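Long-range contacts in spermidine N(1)-acetyltransferase (Thermoplasma acidophilum, PDB 3K9U), which transfers the acetyl group of acetyl-CoA to polyamines such as spermidine, guarding the cell against polyamine toxicity: residues S2-L8 and F65-D71; I75-E79 and R91-K95. One frame throughout, in Å; residues are numbered along the deposited sequence.

Contact 1 of 2, residues S2-L8 and F65-D71; sequences SIEIRKL and FLGAFAD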
ATOM      1  N   SER A   2      -8.743   3.250 -14.560  1.00 38.42           N
ATOM      2  CA  SER A   2      -8.163   3.988 -15.688  1.00 37.20           C
ATOM      3  C   SER A   2      -7.407   5.250 -15.235  1.00 35.70           C
ATOM      4  O   SER A   2      -7.977   6.118 -14.567  1.00 35.72           O
ATOM      5  CB  SER A   2      -9.276   4.401 -16.642  1.00 37.43           C
ATOM      6  OG  SER A   2      -8.784   5.315 -17.599  1.00 39.19           O
ATOM      7  N   ILE A   3      -6.135   5.356 -15.611  1.00 33.24           N
ATOM      8  CA  ILE A   3      -5.293   6.432 -15.140  1.00 31.63           C
ATOM      9  C   ILE A   3      -5.038   7.467 -16.222  1.00 30.32           C
ATOM     10  O   ILE A   3      -4.539   7.124 -17.288  1.00 29.20           O
ATOM     11  CB  ILE A   3      -3.958   5.887 -14.631  1.00 31.99           C
ATOM     12  CG1 ILE A   3      -4.166   5.229 -13.260  1.00 33.31           C
ATOM     13  CG2 ILE A   3      -2.927   7.002 -14.539  1.00 29.87           C
ATOM     14  CD1 ILE A   3      -4.642   3.795 -13.363  1.00 36.46           C
ATOM     15  N   GLU A   4      -5.404   8.723 -15.952  1.00 29.06           N
ATOM     16  CA  GLU A   4      -5.063   9.844 -16.846  1.00 28.42           C
ATOM     17  C   GLU A   4      -4.083  10.768 -16.141  1.00 26.92           C
ATOM     18  O   GLU A   4      -4.204  10.999 -14.934  1.00 24.83           O
ATOM     19  CB  GLU A   4      -6.304  10.641 -17.266  1.00 29.03           C
ATOM     20  CG  GLU A   4      -7.403   9.863 -18.038  1.00 32.18           C
ATOM     21  CD  GLU A   4      -7.151   9.701 -19.564  1.00 38.11           C
ATOM     22  OE1 GLU A   4      -6.482  10.564 -20.189  1.00 42.27           O
ATOM     23  OE2 GLU A   4      -7.651   8.706 -20.149  1.00 39.64           O
ATOM     24  N   ILE A   5      -3.109  11.278 -16.896  1.00 26.52           N
ATOM     25  CA  ILE A   5      -2.130  12.240 -16.386  1.00 26.86           C
ATOM     26  C   ILE A   5      -2.327  13.585 -17.096  1.00 26.80           C
ATOM     27  O   ILE A   5      -2.405  13.621 -18.302  1.00 27.85           O
ATOM     28  CB  ILE A   5      -0.676  11.775 -16.651  1.00 27.03           C
ATOM     29  CG1 ILE A   5      -0.407  10.406 -16.011  1.00 28.34           C
ATOM     30  CG2 ILE A   5       0.339  12.836 -16.142  1.00 26.41           C
ATOM     31  CD1 ILE A   5      -0.659  10.335 -14.480  1.00 27.81           C
ATOM     32  N   ARG A   6      -2.412  14.682 -16.357  1.00 26.18           N
ATOM     33  CA  ARG A   6      -2.555  15.993 -16.970  1.00 26.17           C
ATOM     34  C   ARG A   6      -2.201  17.103 -16.019  1.00 25.97           C
ATOM     35  O   ARG A   6      -2.146  16.903 -14.807  1.00 24.90           O
ATOM     36  CB  ARG A   6      -3.982  16.217 -17.483  1.00 26.94           C
ATOM     37  CG  ARG A   6      -5.073  16.053 -16.447  1.00 27.85           C
ATOM     38  CD  ARG A   6      -6.414  16.678 -16.939  1.00 30.73           C
ATOM     39  NE  ARG A   6      -7.390  16.647 -15.841  1.00 31.65           N
ATOM     40  CZ  ARG A   6      -8.100  15.577 -15.491  1.00 30.73           C
ATOM     41  NH1 ARG A   6      -8.929  15.640 -14.448  1.00 30.64           N
ATOM     42  NH2 ARG A   6      -7.988  14.444 -16.178  1.00 30.14           N
ATOM     43  N   LYS A   7      -1.983  18.288 -16.584  1.00 26.73           N
ATOM     44  CA  LYS A   7      -1.669  19.473 -15.794  1.00 26.46           C
ATOM     45  C   LYS A   7      -2.741  19.725 -14.739  1.00 26.33           C
ATOM     46  O   LYS A   7      -3.944  19.547 -14.979  1.00 24.89           O
ATOM     47  CB  LYS A   7      -1.493  20.690 -16.697  1.00 27.07           C
ATOM     48  CG  LYS A   7      -0.219  20.610 -17.589  1.00 28.39           C
ATOM     49  CD  LYS A   7       0.002  21.867 -18.430  1.00 30.29           C
ATOM     50  CE  LYS A   7       1.321  21.740 -19.227  1.00 35.92           C
ATOM     51  NZ  LYS A   7       2.083  23.027 -19.448  1.00 36.92           N
ATOM     52  N   LEU A   8      -2.285  20.074 -13.543  1.00 26.52           N
ATOM     53  CA  LEU A   8      -3.193  20.406 -12.458  1.00 27.15           C
ATOM     54  C   LEU A   8      -3.797  21.769 -12.715  1.00 27.76           C
ATOM     55  O   LEU A   8      -3.205  22.591 -13.416  1.00 29.44           O
ATOM     56  CB  LEU A   8      -2.457  20.397 -11.133  1.00 26.95           C
ATOM     57  CG  LEU A   8      -2.046  18.976 -10.753  1.00 27.89           C
ATOM     58  CD1 LEU A   8      -0.883  19.001  -9.771  1.00 29.25           C
ATOM     59  CD2 LEU A   8      -3.245  18.238 -10.210  1.00 24.05           C
ATOM     60  N   PHE A  65       3.805  20.359 -13.399  1.00 21.87           N
ATOM     61  CA  PHE A  65       3.045  20.069 -12.190  1.00 21.43           C
ATOM     62  C   PHE A  65       1.823  19.275 -12.650  1.00 20.62           C
ATOM     63  O   PHE A  65       0.827  19.836 -13.133  1.00 18.81           O
ATOM     64  CB  PHE A  65       2.710  21.397 -11.488  1.00 21.96           C
ATOM     65  CG  PHE A  65       2.363  21.294 -10.007  1.00 23.17           C
ATOM     66  CD1 PHE A  65       2.709  20.204  -9.225  1.00 26.73           C
ATOM     67  CD2 PHE A  65       1.741  22.365  -9.389  1.00 25.04           C
ATOM     68  CE1 PHE A  65       2.382  20.172  -7.868  1.00 30.66           C
ATOM     69  CE2 PHE A  65       1.428  22.353  -8.033  1.00 27.07           C
ATOM     70  CZ  PHE A  65       1.737  21.258  -7.270  1.00 28.31           C
ATOM     71  N   LEU A  66       1.935  17.950 -12.517  1.00 20.54           N
ATOM     72  CA  LEU A  66       0.962  17.016 -13.091  1.00 20.18           C
ATOM     73  C   LEU A  66       0.276  16.207 -12.006  1.00 20.08           C
ATOM     74  O   LEU A  66       0.874  15.913 -10.984  1.00 19.60           O
ATOM     75  CB  LEU A  66       1.660  16.047 -14.047  1.00 20.37           C
ATOM     76  CG  LEU A  66       2.675  16.576 -15.051  1.00 20.82           C
ATOM     77  CD1 LEU A  66       3.385  15.451 -15.773  1.00 23.85           C
ATOM     78  CD2 LEU A  66       1.996  17.489 -16.067  1.00 23.73           C
ATOM     79  N   GLY A  67      -0.978  15.841 -12.263  1.00 20.34           N
ATOM     80  CA  GLY A  67      -1.767  14.968 -11.411  1.00 19.21           C
ATOM     81  C   GLY A  67      -2.050  13.633 -12.083  1.00 20.45           C
ATOM     82  O   GLY A  67      -2.146  13.551 -13.324  1.00 19.71           O
ATOM     83  N   ALA A  68      -2.139  12.580 -11.259  1.00 20.01           N
ATOM     84  CA  ALA A  68      -2.617  11.283 -11.691  1.00 20.10           C
ATOM     85  C   ALA A  68      -4.074  11.138 -11.255  1.00 20.20           C
ATOM     86  O   ALA A  68      -4.394  11.237 -10.065  1.00 21.37           O
ATOM     87  CB  ALA A  68      -1.734  10.140 -11.096  1.00 18.53           C
ATOM     88  N   PHE A  69      -4.953  10.897 -12.215  1.00 20.59           N
ATOM     89  CA  PHE A  69      -6.364  10.735 -11.932  1.00 22.28           C
ATOM     90  C   PHE A  69      -6.795   9.282 -12.190  1.00 23.76           C
ATOM     91  O   PHE A  69      -6.657   8.764 -13.304  1.00 25.29           O
ATOM     92  CB  PHE A  69      -7.178  11.708 -12.784  1.00 21.92           C
ATOM     93  CG  PHE A  69      -6.895  13.174 -12.477  1.00 22.38           C
ATOM     94  CD1 PHE A  69      -5.740  13.796 -12.947  1.00 20.75           C
ATOM     95  CD2 PHE A  69      -7.785  13.928 -11.728  1.00 22.96           C
ATOM     96  CE1 PHE A  69      -5.494  15.150 -12.681  1.00 21.20           C
ATOM     97  CE2 PHE A  69      -7.541  15.288 -11.458  1.00 20.95           C
ATOM     98  CZ  PHE A  69      -6.400  15.893 -11.928  1.00 18.84           C
ATOM     99  N   ALA A  70      -7.287   8.632 -11.145  1.00 24.78           N
ATOM    100  CA  ALA A  70      -7.785   7.268 -11.222  1.00 25.92           C
ATOM    101  C   ALA A  70      -9.301   7.365 -11.322  1.00 27.30           C
ATOM    102  O   ALA A  70      -9.975   7.774 -10.367  1.00 26.41           O
ATOM    103  CB  ALA A  70      -7.377   6.475  -9.986  1.00 25.55           C
ATOM    104  N   ASP A  71      -9.816   7.047 -12.509  1.00 29.14           N
ATOM    105  CA  ASP A  71     -11.231   7.182 -12.816  1.00 30.26           C
ATOM    106  C   ASP A  71     -11.727   8.557 -12.370  1.00 29.82           C
ATOM    107  O   ASP A  71     -12.723   8.669 -11.646  1.00 30.47           O
ATOM    108  CB  ASP A  71     -12.034   6.039 -12.143  1.00 31.65           C
ATOM    109  CG  ASP A  71     -11.464   4.631 -12.474  1.00 35.25           C
ATOM    110  OD1 ASP A  71     -11.377   4.275 -13.678  1.00 39.70           O
ATOM    111  OD2 ASP A  71     -11.089   3.883 -11.532  1.00 38.50           O
TER
HETATM  112  O   HOH W   1       0.080  22.517 -14.227  1.00 25.94           O
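Arg6 lays its guanidinium flat over one face of the Phe69 ring, planes 20° apart, with Arg6 CZ 3.7 Å from the ring centroid and almost on its normal: a stacked cation-pi pair. With CG between the backbone N and the carbonyl carbon (chi1 56°), the Arg6 chain runs extended past the CE1-CZ side of the ring, and chi4 turns the guanidinium back over its face. Glu4 O lies at the edge of that ring, close to its plane, and Leu8 CD2 approaches obliquely 4.3 Å from Phe69 CZ. Where strand 3-7 runs out, Leu8 puts its other methyl over a face of Phe65, a CH-pi contact with Leu8 CD1 3.9 Å from the ring centroid. These side chains ride on the antiparallel pairing of strand 3-7, an outermost strand of the GNAT sheet within this chain, with strand 63-70; Glu4 with Phe69 and Arg6 with Gly67 are its hydrogen-bonded pairs. On the other face, packed by helix 103-118, Ile5 drops CD1 onto Ala68 CB at 3.6 Å, while Ile5 CG2 meets Leu66 CD1 at 4.0 Å. Past the strand ends, Ser2 N donates to Asp71 OD1 at 3.0 Å from above the carboxylate plane.

Contact 2 of 2, residues I75-E79 and R91-K95; sequences IGFIE and RLYLK. With ACO (acetyl coenzyme *a), chain G.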
ATOM      1  N   ILE A  75      -5.368  11.191  -7.406  1.00 18.02           N
ATOM      2  CA  ILE A  75      -4.768  10.373  -6.354  1.00 17.64           C
ATOM      3  C   ILE A  75      -3.244  10.513  -6.205  1.00 18.23           C
ATOM      4  O   ILE A  75      -2.628   9.756  -5.460  1.00 19.23           O
ATOM      5  CB  ILE A  75      -5.149   8.898  -6.482  1.00 16.80           C
ATOM      6  CG1 ILE A  75      -4.830   8.317  -7.880  1.00 18.44           C
ATOM      7  CG2 ILE A  75      -6.674   8.703  -6.150  1.00 20.38           C
ATOM      8  CD1 ILE A  75      -3.297   8.142  -8.252  1.00 14.16           C
ATOM      9  N   GLY A  76      -2.625  11.438  -6.937  1.00 17.92           N
ATOM     10  CA  GLY A  76      -1.171  11.618  -6.860  1.00 17.02           C
ATOM     11  C   GLY A  76      -0.742  12.790  -7.715  1.00 17.35           C
ATOM     12  O   GLY A  76      -1.539  13.299  -8.526  1.00 17.18           O
ATOM     13  N   PHE A  77       0.494  13.238  -7.544  1.00 17.04           N
ATOM     14  CA  PHE A  77       1.006  14.324  -8.372  1.00 17.76           C
ATOM     15  C   PHE A  77       2.512  14.339  -8.421  1.00 17.44           C
ATOM     16  O   PHE A  77       3.144  13.708  -7.624  1.00 17.80           O
ATOM     17  CB  PHE A  77       0.520  15.668  -7.820  1.00 17.52           C
ATOM     18  CG  PHE A  77       0.968  15.936  -6.398  1.00 18.52           C
ATOM     19  CD1 PHE A  77       0.215  15.480  -5.310  1.00 19.28           C
ATOM     20  CD2 PHE A  77       2.142  16.601  -6.141  1.00 19.63           C
ATOM     21  CE1 PHE A  77       0.629  15.710  -3.993  1.00 19.12           C
ATOM     22  CE2 PHE A  77       2.558  16.833  -4.828  1.00 20.43           C
ATOM     23  CZ  PHE A  77       1.791  16.387  -3.751  1.00 17.69           C
ATOM     24  N   ILE A  78       3.071  15.112  -9.342  1.00 18.50           N
ATOM     25  CA  ILE A  78       4.500  15.241  -9.479  1.00 18.94           C
ATOM     26  C   ILE A  78       4.822  16.689  -9.806  1.00 20.13           C
ATOM     27  O   ILE A  78       4.053  17.349 -10.499  1.00 20.91           O
ATOM     28  CB  ILE A  78       5.046  14.286 -10.570  1.00 18.98           C
ATOM     29  CG1 ILE A  78       6.568  14.157 -10.449  1.00 18.19           C
ATOM     30  CG2 ILE A  78       4.606  14.750 -11.967  1.00 15.94           C
ATOM     31  CD1 ILE A  78       7.252  13.199 -11.488  1.00 15.43           C
ATOM     32  N   GLU A  79       5.933  17.192  -9.267  1.00 21.44           N
ATOM     33  CA  GLU A  79       6.398  18.542  -9.532  1.00 23.01           C
ATOM     34  C   GLU A  79       7.869  18.496  -9.930  1.00 23.54           C
ATOM     35  O   GLU A  79       8.679  17.932  -9.217  1.00 23.52           O
ATOM     36  CB  GLU A  79       6.220  19.453  -8.300  1.00 23.75           C
ATOM     37  CG  GLU A  79       6.602  20.967  -8.579  1.00 27.05           C
ATOM     38  CD  GLU A  79       6.398  21.916  -7.384  1.00 31.54           C
ATOM     39  OE1 GLU A  79       6.987  21.687  -6.291  1.00 36.55           O
ATOM     40  OE2 GLU A  79       5.643  22.910  -7.541  1.00 37.01           O
ATOM     41  N   ARG A  91       8.969  16.852  -6.085  1.00 25.82           N
ATOM     42  CA  ARG A  91       7.782  16.352  -5.391  1.00 26.41           C
ATOM     43  C   ARG A  91       7.129  15.192  -6.158  1.00 24.43           C
ATOM     44  O   ARG A  91       6.837  15.332  -7.345  1.00 23.50           O
ATOM     45  CB  ARG A  91       6.791  17.525  -5.309  1.00 27.42           C
ATOM     46  CG  ARG A  91       6.219  17.790  -3.970  1.00 32.37           C
ATOM     47  CD  ARG A  91       6.269  19.246  -3.535  1.00 32.39           C
ATOM     48  NE  ARG A  91       5.690  20.280  -4.406  1.00 34.03           N
ATOM     49  CZ  ARG A  91       4.660  21.090  -4.105  1.00 37.54           C
ATOM     50  NH1 ARG A  91       4.316  22.053  -4.956  1.00 37.76           N
ATOM     51  NH2 ARG A  91       3.937  20.953  -2.986  1.00 36.52           N
ATOM     52  N   LEU A  92       6.872  14.078  -5.475  1.00 22.82           N
ATOM     53  CA  LEU A  92       6.118  12.968  -6.059  1.00 23.42           C
ATOM     54  C   LEU A  92       5.466  12.150  -4.979  1.00 22.52           C
ATOM     55  O   LEU A  92       6.145  11.442  -4.233  1.00 21.40           O
ATOM     56  CB  LEU A  92       7.039  12.067  -6.890  1.00 23.92           C
ATOM     57  CG  LEU A  92       6.488  10.797  -7.514  1.00 24.08           C
ATOM     58  CD1 LEU A  92       5.319  11.134  -8.348  1.00 26.92           C
ATOM     59  CD2 LEU A  92       7.559  10.113  -8.357  1.00 27.42           C
ATOM     60  N   TYR A  93       4.144  12.238  -4.920  1.00 21.57           N
ATOM     61  CA  TYR A  93       3.376  11.638  -3.843  1.00 21.62           C
ATOM     62  C   TYR A  93       2.067  11.065  -4.379  1.00 21.31           C
ATOM     63  O   TYR A  93       1.369  11.738  -5.123  1.00 20.70           O
ATOM     64  CB  TYR A  93       3.077  12.687  -2.748  1.00 21.71           C
ATOM     65  CG  TYR A  93       4.298  13.140  -1.991  1.00 22.18           C
ATOM     66  CD1 TYR A  93       4.800  12.389  -0.936  1.00 23.33           C
ATOM     67  CD2 TYR A  93       4.979  14.297  -2.353  1.00 23.52           C
ATOM     68  CE1 TYR A  93       5.930  12.775  -0.256  1.00 23.27           C
ATOM     69  CE2 TYR A  93       6.117  14.697  -1.672  1.00 25.15           C
ATOM     70  CZ  TYR A  93       6.578  13.942  -0.620  1.00 24.64           C
ATOM     71  OH  TYR A  93       7.703  14.327   0.064  1.00 28.44           O
ATOM     72  N   LEU A  94       1.755   9.829  -3.982  1.00 20.69           N
ATOM     73  CA  LEU A  94       0.475   9.190  -4.237  1.00 19.95           C
ATOM     74  C   LEU A  94      -0.228   8.917  -2.910  1.00 21.36           C
ATOM     75  O   LEU A  94       0.444   8.742  -1.872  1.00 20.20           O
ATOM     76  CB  LEU A  94       0.677   7.835  -4.889  1.00 19.97           C
ATOM     77  CG  LEU A  94       1.561   7.790  -6.129  1.00 22.09           C
ATOM     78  CD1 LEU A  94       1.688   6.320  -6.689  1.00 16.68           C
ATOM     79  CD2 LEU A  94       1.018   8.767  -7.172  1.00 18.40           C
ATOM     80  N   LYS A  95      -1.561   8.795  -2.969  1.00 20.98           N
ATOM     81  CA  LYS A  95      -2.329   8.180  -1.894  1.00 22.17           C
ATOM     82  C   LYS A  95      -1.772   6.799  -1.628  1.00 21.63           C
ATOM     83  O   LYS A  95      -1.545   6.037  -2.572  1.00 22.17           O
ATOM     84  CB  LYS A  95      -3.805   8.022  -2.255  1.00 22.75           C
ATOM     85  CG  LYS A  95      -4.671   9.236  -2.056  1.00 26.11           C
ATOM     86  CD  LYS A  95      -6.209   8.872  -2.192  1.00 31.23           C
ATOM     87  CE  LYS A  95      -6.931   8.373  -0.875  1.00 34.04           C
ATOM     88  NZ  LYS A  95      -7.243   6.875  -0.790  1.00 34.57           N
TER
HETATM   89  N1A ACO G 164       5.516  -0.410   0.022  1.00 21.12           N
HETATM   90  C2A ACO G 164       6.846  -0.598  -0.154  1.00 22.95           C
HETATM   91  N3A ACO G 164       7.481  -0.254  -1.290  1.00 24.34           N
HETATM   92  C4A ACO G 164       6.829   0.336  -2.308  1.00 20.55           C
HETATM   93  C5A ACO G 164       5.394   0.558  -2.147  1.00 21.31           C
HETATM   94  C6A ACO G 164       4.748   0.157  -0.887  1.00 19.48           C
HETATM   95  N6A ACO G 164       3.420   0.326  -0.673  1.00 21.44           N
HETATM   96  N7A ACO G 164       4.974   1.130  -3.261  1.00 20.76           N
HETATM   97  C8A ACO G 164       6.036   1.252  -4.073  1.00 20.79           C
HETATM   98  N9A ACO G 164       7.164   0.802  -3.506  1.00 21.06           N
HETATM   99  C1B ACO G 164       8.498   0.787  -4.188  1.00 21.34           C
HETATM  100  C2B ACO G 164       9.168  -0.588  -4.249  1.00 20.85           C
HETATM  101  O2B ACO G 164      10.612  -0.473  -4.349  1.00 25.06           O
HETATM  102  C3B ACO G 164       8.633  -1.202  -5.509  1.00 23.55           C
HETATM  103  O3B ACO G 164       9.521  -2.210  -6.027  1.00 24.00           O
HETATM  104  P3B ACO G 164       9.202  -3.757  -5.611  1.00 22.96           P
HETATM  105  O7A ACO G 164       8.081  -4.097  -6.507  1.00 20.13           O
HETATM  106  O8A ACO G 164       8.838  -3.684  -4.133  1.00 21.93           O
HETATM  107  O9A ACO G 164      10.548  -4.396  -5.911  1.00 24.33           O
HETATM  108  C4B ACO G 164       8.393  -0.008  -6.416  1.00 22.74           C
HETATM  109  O4B ACO G 164       8.347   1.145  -5.564  1.00 22.63           O
HETATM  110  C5B ACO G 164       7.108  -0.097  -7.210  1.00 22.39           C
HETATM  111  O5B ACO G 164       7.124   0.786  -8.341  1.00 22.16           O
HETATM  112  P1A ACO G 164       5.823   1.645  -8.747  1.00 20.66           P
HETATM  113  O1A ACO G 164       4.574   0.778  -8.667  1.00 21.49           O
HETATM  114  O2A ACO G 164       6.095   2.393 -10.024  1.00 21.12           O
HETATM  115  O3A ACO G 164       5.825   2.692  -7.504  1.00 20.63           O
HETATM  116  P2A ACO G 164       4.569   3.664  -7.158  1.00 19.50           P
HETATM  117  O4A ACO G 164       4.092   3.256  -5.784  1.00 17.13           O
HETATM  118  O5A ACO G 164       3.604   3.745  -8.336  1.00 18.44           O
HETATM  119  O6A ACO G 164       5.271   5.084  -7.042  1.00 18.27           O
HETATM  120  CBP ACO G 164       6.141   6.330  -5.202  1.00 19.04           C
HETATM  121  CCP ACO G 164       6.440   5.276  -6.253  1.00 18.22           C
HETATM  122  CDP ACO G 164       7.394   6.613  -4.398  1.00 16.68           C
HETATM  123  CEP ACO G 164       5.743   7.600  -5.950  1.00 18.57           C
HETATM  124  CAP ACO G 164       4.978   5.877  -4.288  1.00 19.13           C
HETATM  125  OAP ACO G 164       5.240   4.605  -3.683  1.00 24.45           O
HETATM  126  C9P ACO G 164       4.647   6.863  -3.203  1.00 19.27           C
HETATM  127  O9P ACO G 164       3.942   7.823  -3.459  1.00 19.14           O
HETATM  128  N8P ACO G 164       5.174   6.637  -2.023  1.00 21.63           N
HETATM  129  C7P ACO G 164       5.031   7.518  -0.886  1.00 24.60           C
HETATM  130  C6P ACO G 164       5.576   8.923  -1.087  1.00 25.14           C
HETATM  131  C5P ACO G 164       7.045   8.994  -1.449  1.00 28.25           C
HETATM  132  O5P ACO G 164       7.891   8.308  -0.894  1.00 30.80           O
HETATM  133  N4P ACO G 164       7.372   9.894  -2.379  1.00 30.37           N
HETATM  134  C3P ACO G 164       8.761  10.169  -2.739  1.00 30.14           C
HETATM  135  C2P ACO G 164       9.298  11.313  -1.892  1.00 31.95           C
HETATM  136  S1P ACO G 164      10.871  11.889  -2.456  1.00 33.48           S
HETATM  137  C   ACO G 164      10.494  13.196  -3.463  0.70 34.14           C
HETATM  138  O   ACO G 164       9.328  13.567  -3.525  0.70 33.49           O
HETATM  139  CH3 ACO G 164      11.576  13.917  -4.245  0.70 33.84           C
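The Phe77 ring has Arg91 CG at its edge, near the ring plane, 3.9 Å from Phe77 CE2, and Phe77 CZ meets Tyr93 CB at 4.0 Å. Arg91 CG also lies at the edge of the Tyr93 ring, which acetyl-CoA approaches obliquely, ACO C6P being 3.6 Å from Tyr93 CD1. The Arg91 guanidinium makes a side-on salt bridge to Glu79: Arg91 NE bonds to Glu79 OE1 at 2.7 Å, and NH1 to Glu79 OE2 along a straighter line (165°). Carboxylate and guanidinium planes are 47° apart, both oxygens being met from above the carboxylate. Arg91 bends at chi2 and chi3 to get there; its NH1 is shared with Glu53 in a second salt bridge, and its NH2 bonds the Tyr45 hydroxyl.

Strands 73-83 and 86-94 form the antiparallel hairpin at the heart of the GNAT fold, with a classic beta bulge at Ile75 and Gly76 opposite Ala68. Leu92 CD1 packs 3.9 Å from Ile78 CB, and Leu94 CD2 3.6 Å from Gly76 CA. The edge of 91-95 turned away from 75-79, toward strand 122-128, receives the pantetheine arm in beta-like fashion: ACO N4P donates to Leu92 O at 2.7 Å, and Leu94 N to ACO O9P at 3.0 Å.

Contacts 1 and 2 are consecutive steps across one sheet, their centres about 10 Å apart. The join is between neighbouring strands 63-70 and 73-83: Ile75 N lies 2.8 Å from Ala68 O and Ile78 N 2.9 Å from Leu66 O, both probable hydrogen bonds. Phe65 CD1 also packs 3.4 Å from Ile78 O. Only contact 2 holds residues of the acetyl-CoA site; in contact 1 the side chain of Ala68 is about 9 Å from the cofactor, yet about 4 Å from that of Ile103, a binding residue. Helix 103-118 spans both, touching Ile5 and Ala68 as well as Ile75, Ile78, Leu92 and Leu94. The side chains of Leu92 and Tyr138, the probable proton donor, are about 4 Å apart.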